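Local coordinates for protein exopolygalacturonase (Yersinia enterocolitica, PDB 2UVF) that hydrolyses polygalacturonic acid, the backbone of pectin, from chain ends as a family 28 exopolygalacturonase, probably releasing digalacturonic acid, at residues G199-K204 with A215-S220; S243-I248 with I261-S266; A247-P250 with G256-R259. All blocks are in the same frame, centred on the assembly; numbering follows the deposited sequence.

Contact 1: residues G199-K204 with A215-S220; sequences GALWLK and AILLGS
L201 and L217 meet end on: each points its side chain at the other strand, and the branches come together tip to tip. The touching atoms are single methyls, CD1 of L201 and CD2 of L217, 4.1 Å apart, and no hydrogen bond joins the two segments. CD1 of L217 lies almost as close, with L201 CD1 and L217 CD1 4.3 Å apart, so the one L201 methyl is set into the fork of the other leucine. L201 CD2 is turned off the meeting line and stays 5.9 Å from L217 CD1. The two residues reach this junction by different first torsions. L201 carries CG opposite its carbonyl carbon (chi1 -52°), whereas L217 carries CG opposite its amide nitrogen (chi1 -175°). Both branches are long enough to span backbones that have already parted, for L201 CA and L217 CA are 10.9 Å from each other. The parting is that of a coil turning its corner in the right-handed parallel beta-helix of family 28 enzymes. Strand 194-202 pairs in parallel with strand 215-219 over its earlier part and then bends over to pair with strand 245-247, while the leucines point into the interior left between. Helix 173-181 packs on the pair, I176 touching both leucines and T173 and Q177 touching L201. At the other end the chains close up, with G199 CA only 5.2 Å from S220 CA. There the contact is made by backbone on one side, G199 CA lying 4.3 Å from S220 CB, and G199 brings no side chain into the gap. The hydroxyl of S220 is engaged locally, OG bonding to the backbone N of N222.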
loop_
_atom_site.group_PDB
_atom_site.type_symbol
_atom_site.label_atom_id
_atom_site.label_comp_id
_atom_site.label_asym_id
_atom_site.label_seq_id
_atom_site.Cartn_x
_atom_site.Cartn_y
_atom_site.Cartn_z
ATOM N N GLY A 199 0.205 -23.523 8.197
ATOM C CA GLY A 199 -0.442 -22.654 9.183
ATOM C C GLY A 199 0.469 -21.487 9.475
ATOM O O GLY A 199 1.454 -21.268 8.759
ATOM N N ALA A 200 0.170 -20.748 10.533
ATOM C CA ALA A 200 0.991 -19.593 10.909
ATOM C C ALA A 200 2.458 -19.950 11.051
ATOM O O ALA A 200 2.796 -20.945 11.675
ATOM C CB ALA A 200 0.478 -18.942 12.199
ATOM N N LEU A 201 3.318 -19.126 10.465
ATOM C CA LEU A 201 4.765 -19.291 10.554
ATOM C C LEU A 201 5.311 -18.037 11.217
ATOM O O LEU A 201 4.672 -16.999 11.183
ATOM C CB LEU A 201 5.390 -19.463 9.161
ATOM C CG LEU A 201 4.805 -20.529 8.222
ATOM C CD1 LEU A 201 5.134 -20.207 6.764
ATOM C CD2 LEU A 201 5.260 -21.956 8.584
ATOM N N TRP A 202 6.489 -18.138 11.826
ATOM C CA TRP A 202 7.022 -17.061 12.645
ATOM C C TRP A 202 8.444 -16.784 12.202
ATOM O O TRP A 202 9.322 -17.645 12.308
ATOM C CB TRP A 202 6.957 -17.428 14.136
ATOM C CG TRP A 202 5.591 -17.881 14.561
ATOM C CD1 TRP A 202 5.069 -19.147 14.443
ATOM C CD2 TRP A 202 4.566 -17.077 15.152
ATOM N NE1 TRP A 202 3.776 -19.173 14.921
ATOM C CE2 TRP A 202 3.440 -17.917 15.360
ATOM C CE3 TRP A 202 4.483 -15.728 15.521
ATOM C CZ2 TRP A 202 2.243 -17.450 15.931
ATOM C CZ3 TRP A 202 3.289 -15.265 16.096
ATOM C CH2 TRP A 202 2.191 -16.132 16.296
ATOM N N LEU A 203 8.659 -15.583 11.675
ATOM C CA LEU A 203 9.946 -15.217 11.118
ATOM C C LEU A 203 10.836 -14.702 12.229
ATOM O O LEU A 203 10.389 -14.489 13.360
ATOM C CB LEU A 203 9.789 -14.147 10.020
ATOM C CG LEU A 203 8.958 -14.449 8.764
ATOM C CD1 LEU A 203 8.964 -13.263 7.844
ATOM C CD2 LEU A 203 9.463 -15.669 8.017
ATOM N N LYS A 204 12.104 -14.511 11.900
ATOM C CA LYS A 204 13.061 -13.961 12.843
ATOM C C LYS A 204 13.993 -13.032 12.092
ATOM O O LYS A 204 14.040 -13.050 10.850
ATOM C CB LYS A 204 13.855 -15.065 13.532
ATOM C CG LYS A 204 14.619 -15.997 12.588
ATOM C CD LYS A 204 16.007 -16.258 13.146
ATOM C CE LYS A 204 16.685 -17.416 12.458
ATOM N NZ LYS A 204 16.323 -18.701 13.125
ATOM N N ALA A 215 6.074 -21.529 -6.841
ATOM C CA ALA A 215 5.735 -21.753 -5.421
ATOM C C ALA A 215 4.404 -21.147 -4.977
ATOM O O ALA A 215 4.143 -19.978 -5.219
ATOM C CB ALA A 215 6.845 -21.233 -4.513
ATOM N N ILE A 216 3.569 -21.941 -4.310
ATOM C CA ILE A 216 2.360 -21.416 -3.650
ATOM C C ILE A 216 2.358 -21.803 -2.179
ATOM O O ILE A 216 2.268 -22.983 -1.826
ATOM C CB ILE A 216 1.038 -21.874 -4.312
ATOM C CG1 ILE A 216 0.999 -21.481 -5.793
ATOM C CG2 ILE A 216 -0.175 -21.281 -3.579
ATOM C CD1 ILE A 216 -0.165 -22.100 -6.562
ATOM N N LEU A 217 2.491 -20.789 -1.327
ATOM C CA LEU A 217 2.234 -20.949 0.092
ATOM C C LEU A 217 0.749 -20.766 0.338
ATOM O O LEU A 217 0.217 -19.641 0.301
ATOM C CB LEU A 217 3.087 -19.989 0.934
ATOM C CG LEU A 217 2.986 -20.145 2.462
ATOM C CD1 LEU A 217 3.567 -21.477 2.952
ATOM C CD2 LEU A 217 3.637 -18.966 3.172
ATOM N N LEU A 218 0.090 -21.900 0.581
ATOM C CA LEU A 218 -1.348 -21.968 0.797
ATOM C C LEU A 218 -1.707 -22.000 2.298
ATOM O O LEU A 218 -1.227 -22.847 3.047
ATOM C CB LEU A 218 -1.954 -23.185 0.057
ATOM C CG LEU A 218 -3.485 -23.367 0.023
ATOM C CD1 LEU A 218 -4.232 -22.121 -0.458
ATOM C CD2 LEU A 218 -3.891 -24.572 -0.827
ATOM N N GLY A 219 -2.563 -21.078 2.722
ATOM C CA GLY A 219 -3.054 -21.081 4.083
ATOM C C GLY A 219 -3.813 -22.351 4.398
ATOM O O GLY A 219 -4.504 -22.900 3.532
ATOM N N SER A 220 -3.650 -22.841 5.627
ATOM C CA SER A 220 -4.496 -23.913 6.148
ATOM C C SER A 220 -5.873 -23.309 6.373
ATOM O O SER A 220 -6.001 -22.111 6.608
ATOM C CB SER A 220 -3.923 -24.464 7.453
ATOM O OG SER A 220 -4.893 -25.206 8.172
#

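Contact 2: residues S243-I248 with I261-S266; sequences SLINAI and IRITGS
I245 and A247 face I263 and I261 across the interior of the beta-helix, on chain segments that run in opposite directions with CA atoms 10.0 Å apart for I245 and I263 and 8.6 Å for A247 and I261. This is the packing of two walls of one coil, strands 245-247 and 258-264, rather than strand pairing. At the closer end the terminal methyl of I261 does the reaching: its CD1 stops 3.7 Å from A247 CB. I263 has an equally extended chain (chi2 180°), and its CD1 comes within 4.2 Å of I245 CG2, the shorter branch, the two side chains lying alongside and running in opposite senses. N246, between the two inward residues, points away from strand 258-264 and folds back on its own segment. S243 N donates to N246 OD1 in the carbonyl plane, at 3.0 Å. N246 ND2 donates to S243 O at 2.9 Å from above the plane of the S243 carbonyl, 47° out of it, and also to L201 O in the neighbouring strand. The buried amide of N246 is satisfied within its own segment and by the neighbouring strand, and the walls meet through methyl groups alone, a contact with no directional bond across it.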
loop_
_atom_site.group_PDB
_atom_site.type_symbol
_atom_site.label_atom_id
_atom_site.label_comp_id
_atom_site.label_asym_id
_atom_site.label_seq_id
_atom_site.Cartn_x
_atom_site.Cartn_y
_atom_site.Cartn_z
ATOM N N SER A 243 -1.366 -14.263 11.620
ATOM C CA SER A 243 -1.471 -14.293 10.165
ATOM C C SER A 243 -0.769 -15.532 9.633
ATOM O O SER A 243 -0.162 -16.288 10.398
ATOM C CB SER A 243 -0.823 -13.035 9.575
ATOM O OG SER A 243 -1.434 -11.853 10.083
ATOM N N LEU A 244 -0.830 -15.729 8.317
ATOM C CA LEU A 244 -0.099 -16.797 7.668
ATOM C C LEU A 244 1.411 -16.616 7.869
ATOM O O LEU A 244 2.129 -17.577 8.145
ATOM C CB LEU A 244 -0.458 -16.852 6.175
ATOM C CG LEU A 244 0.014 -18.041 5.336
ATOM C CD1 LEU A 244 -0.515 -19.369 5.920
ATOM C CD2 LEU A 244 -0.388 -17.884 3.862
ATOM N N ILE A 245 1.883 -15.380 7.725
ATOM C CA ILE A 245 3.290 -15.064 7.951
ATOM C C ILE A 245 3.372 -13.961 8.975
ATOM O O ILE A 245 2.672 -12.947 8.879
ATOM C CB ILE A 245 4.044 -14.661 6.650
ATOM C CG1 ILE A 245 4.028 -15.811 5.642
ATOM C CG2 ILE A 245 5.488 -14.216 6.958
ATOM C CD1 ILE A 245 4.003 -15.366 4.215
ATOM N N ASN A 246 4.221 -14.178 9.972
ATOM C CA ASN A 246 4.327 -13.261 11.096
ATOM C C ASN A 246 5.757 -12.858 11.390
ATOM O O ASN A 246 6.671 -13.635 11.200
ATOM C CB ASN A 246 3.773 -13.915 12.360
ATOM C CG ASN A 246 2.373 -14.387 12.204
ATOM O OD1 ASN A 246 1.441 -13.625 12.395
ATOM N ND2 ASN A 246 2.205 -15.663 11.885
ATOM N N ALA A 247 5.928 -11.635 11.873
ATOM C CA ALA A 247 7.103 -11.278 12.658
ATOM C C ALA A 247 6.585 -10.551 13.899
ATOM O O ALA A 247 6.525 -9.324 13.935
ATOM C CB ALA A 247 8.070 -10.416 11.851
ATOM N N ILE A 248 6.177 -11.333 14.904
ATOM C CA ILE A 248 5.507 -10.808 16.109
ATOM C C ILE A 248 6.177 -11.319 17.384
ATOM O O ILE A 248 6.226 -12.523 17.627
ATOM C CB ILE A 248 3.974 -11.170 16.148
ATOM C CG1 ILE A 248 3.272 -10.754 14.851
ATOM C CG2 ILE A 248 3.284 -10.533 17.385
ATOM C CD1 ILE A 248 1.831 -11.208 14.709
ATOM N N ILE A 261 14.407 -8.015 7.922
ATOM C CA ILE A 261 13.570 -9.117 7.397
ATOM C C ILE A 261 13.176 -8.900 5.926
ATOM O O ILE A 261 12.753 -7.817 5.538
ATOM C CB ILE A 261 12.295 -9.394 8.271
ATOM C CG1 ILE A 261 12.690 -9.616 9.747
ATOM C CG2 ILE A 261 11.536 -10.570 7.723
ATOM C CD1 ILE A 261 11.533 -9.728 10.723
ATOM N N ARG A 262 13.296 -9.958 5.128
ATOM C CA ARG A 262 13.123 -9.888 3.677
ATOM C C ARG A 262 12.237 -11.026 3.188
ATOM O O ARG A 262 12.433 -12.180 3.571
ATOM C CB ARG A 262 14.481 -9.965 2.961
ATOM C CG ARG A 262 15.409 -8.792 3.233
ATOM C CD ARG A 262 16.739 -8.993 2.568
ATOM N NE ARG A 262 16.769 -8.401 1.237
ATOM C CZ ARG A 262 16.647 -9.062 0.094
ATOM N NH1 ARG A 262 16.490 -10.380 0.076
ATOM N NH2 ARG A 262 16.695 -8.390 -1.043
ATOM N N ILE A 263 11.262 -10.691 2.342
ATOM C CA ILE A 263 10.398 -11.693 1.717
ATOM C C ILE A 263 10.318 -11.395 0.217
ATOM O O ILE A 263 9.925 -10.295 -0.179
ATOM C CB ILE A 263 8.996 -11.732 2.374
ATOM C CG1 ILE A 263 9.136 -11.646 3.901
ATOM C CG2 ILE A 263 8.211 -12.963 1.885
ATOM C CD1 ILE A 263 7.836 -11.672 4.667
ATOM N N THR A 264 10.692 -12.372 -0.615
ATOM C CA THR A 264 10.983 -12.094 -2.028
ATOM C C THR A 264 10.605 -13.275 -2.909
ATOM O O THR A 264 10.108 -14.290 -2.430
ATOM C CB THR A 264 12.504 -11.780 -2.260
ATOM O OG1 THR A 264 13.278 -12.925 -1.891
ATOM C CG2 THR A 264 12.982 -10.564 -1.457
ATOM N N GLY A 265 10.855 -13.136 -4.202
ATOM C CA GLY A 265 10.614 -14.202 -5.159
ATOM C C GLY A 265 9.288 -13.970 -5.849
ATOM O O GLY A 265 8.408 -13.291 -5.300
ATOM N N SER A 266 9.146 -14.544 -7.040
ATOM C CA SER A 266 7.948 -14.372 -7.846
ATOM C C SER A 266 6.810 -15.323 -7.498
ATOM O O SER A 266 5.813 -15.378 -8.218
ATOM C CB SER A 266 8.293 -14.471 -9.333
ATOM O OG SER A 266 8.571 -15.803 -9.704
#

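Contact 3: residues A247-P250 with G256-R259; sequences AIDP and GTFR
Aromatic packing against a turning backbone joins A247-P250 to G256-R259, at the corner where the loop leaving strand 245-247 swings round to start strand 258-264. F258 makes the largest contribution. A247 CB covers one face of its ring from across the contact, 4.2 Å above the ring plane and offset toward the rim. On the opposite face lies CG2 of T257, the preceding residue of its own segment, 3.8 Å above the plane and likewise off-centre. The far rim of the ring is pushed against the main chain. I248 C and D249 N sit at its edge, in plane, with F258 CZ 3.6 Å from I248 C, and F258 CE2 lies 3.3 Å from A247 O. F258 has CG opposite its own carbonyl carbon (chi1 -55°), which throws the ring toward the loop. The same T257 methyl also meets D249, whose side chain runs roughly perpendicular to that of T257; D249 CB is 3.3 Å from T257 CG2, a tight approach between carbons. T257 turns its OG1 to the carbonyl O of K254 in the intervening loop. D249 likewise uses its carboxylate nearby: OD1 accepts from N251 N, an Asx turn that begins the loop. V339 of strand 334-339, in the next coil, touches both A247 and F258. Chemically the contact is carbon surface packed partly on side-chain methyl and methylene groups and partly on peptide groups, without a hydrogen bond between the segments. D249 OD1 and T257 OG1 bond within the loop, so what joins its two limbs is non-directional packing around the F258 ring.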
loop_
_atom_site.group_PDB
_atom_site.type_symbol
_atom_site.label_atom_id
_atom_site.label_comp_id
_atom_site.label_asym_id
_atom_site.label_seq_id
_atom_site.Cartn_x
_atom_site.Cartn_y
_atom_site.Cartn_z
ATOM N N ALA A 247 5.928 -11.635 11.873
ATOM C CA ALA A 247 7.103 -11.278 12.658
ATOM C C ALA A 247 6.585 -10.551 13.899
ATOM O O ALA A 247 6.525 -9.324 13.935
ATOM C CB ALA A 247 8.070 -10.416 11.851
ATOM N N ILE A 248 6.177 -11.333 14.904
ATOM C CA ILE A 248 5.507 -10.808 16.109
ATOM C C ILE A 248 6.177 -11.319 17.384
ATOM O O ILE A 248 6.226 -12.523 17.627
ATOM C CB ILE A 248 3.974 -11.170 16.148
ATOM C CG1 ILE A 248 3.272 -10.754 14.851
ATOM C CG2 ILE A 248 3.284 -10.533 17.385
ATOM C CD1 ILE A 248 1.831 -11.208 14.709
ATOM N N ASP A 249 6.698 -10.399 18.192
ATOM C CA ASP A 249 7.193 -10.732 19.534
ATOM C C ASP A 249 6.006 -10.789 20.503
ATOM O O ASP A 249 5.287 -9.793 20.655
ATOM C CB ASP A 249 8.223 -9.698 19.999
ATOM C CG ASP A 249 8.924 -10.092 21.307
ATOM O OD1 ASP A 249 8.395 -9.735 22.391
ATOM O OD2 ASP A 249 10.012 -10.721 21.247
ATOM N N PRO A 250 5.820 -11.944 21.190
ATOM C CA PRO A 250 4.650 -12.211 22.042
ATOM C C PRO A 250 4.370 -11.097 23.030
ATOM O O PRO A 250 3.233 -10.965 23.484
ATOM C CB PRO A 250 5.047 -13.477 22.808
ATOM C CG PRO A 250 6.533 -13.634 22.592
ATOM C CD PRO A 250 6.768 -13.074 21.226
ATOM N N GLY A 256 12.684 -2.443 16.160
ATOM C CA GLY A 256 13.991 -2.979 16.517
ATOM C C GLY A 256 13.901 -4.339 17.199
ATOM O O GLY A 256 14.916 -5.013 17.370
ATOM N N THR A 257 12.684 -4.752 17.569
ATOM C CA THR A 257 12.436 -6.058 18.181
ATOM C C THR A 257 12.922 -7.154 17.246
ATOM O O THR A 257 13.539 -8.143 17.675
ATOM C CB THR A 257 10.938 -6.238 18.517
ATOM O OG1 THR A 257 10.575 -5.316 19.554
ATOM C CG2 THR A 257 10.644 -7.640 18.984
ATOM N N PHE A 258 12.641 -6.952 15.959
ATOM C CA PHE A 258 13.267 -7.706 14.888
ATOM C C PHE A 258 14.087 -6.743 14.048
ATOM O O PHE A 258 13.986 -5.529 14.207
ATOM C CB PHE A 258 12.216 -8.401 14.034
ATOM C CG PHE A 258 11.291 -9.273 14.810
ATOM C CD1 PHE A 258 11.657 -10.580 15.137
ATOM C CD2 PHE A 258 10.050 -8.799 15.214
ATOM C CE1 PHE A 258 10.812 -11.390 15.855
ATOM C CE2 PHE A 258 9.190 -9.603 15.925
ATOM C CZ PHE A 258 9.566 -10.912 16.242
ATOM N N ARG A 259 14.930 -7.274 13.176
ATOM C CA ARG A 259 15.644 -6.415 12.257
ATOM C C ARG A 259 15.961 -7.164 10.979
ATOM O O ARG A 259 16.094 -8.385 10.989
ATOM C CB ARG A 259 16.901 -5.776 12.899
ATOM C CG ARG A 259 18.080 -6.697 13.168
ATOM C CD ARG A 259 19.270 -5.941 13.766
ATOM N NE ARG A 259 20.489 -6.756 13.691
ATOM C CZ ARG A 259 21.715 -6.364 14.062
ATOM N NH1 ARG A 259 21.934 -5.145 14.548
ATOM N NH2 ARG A 259 22.741 -7.204 13.944
#

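How the contacts relate
The three contacts lie close together in the early coils of the beta-helix, all on the same side of the chain's centre. Contact 1 closes before the others open; contacts 2 and 3 share A247 and I248, and both use strand 258-264, so contact 3 lies at the bend beside the interior packing of contact 2. The centres of contacts 1 and 2 are about 8 Å apart. Those of contacts 2 and 3 are about 12 Å apart, and those of contacts 1 and 3 about 17 Å. Strands 194-202 and 245-247 are neighbours, and a probable hydrogen bond from L203 N to N246 O, 2.8 Å long, ties these successive coils together, with apolar packing on their inner side.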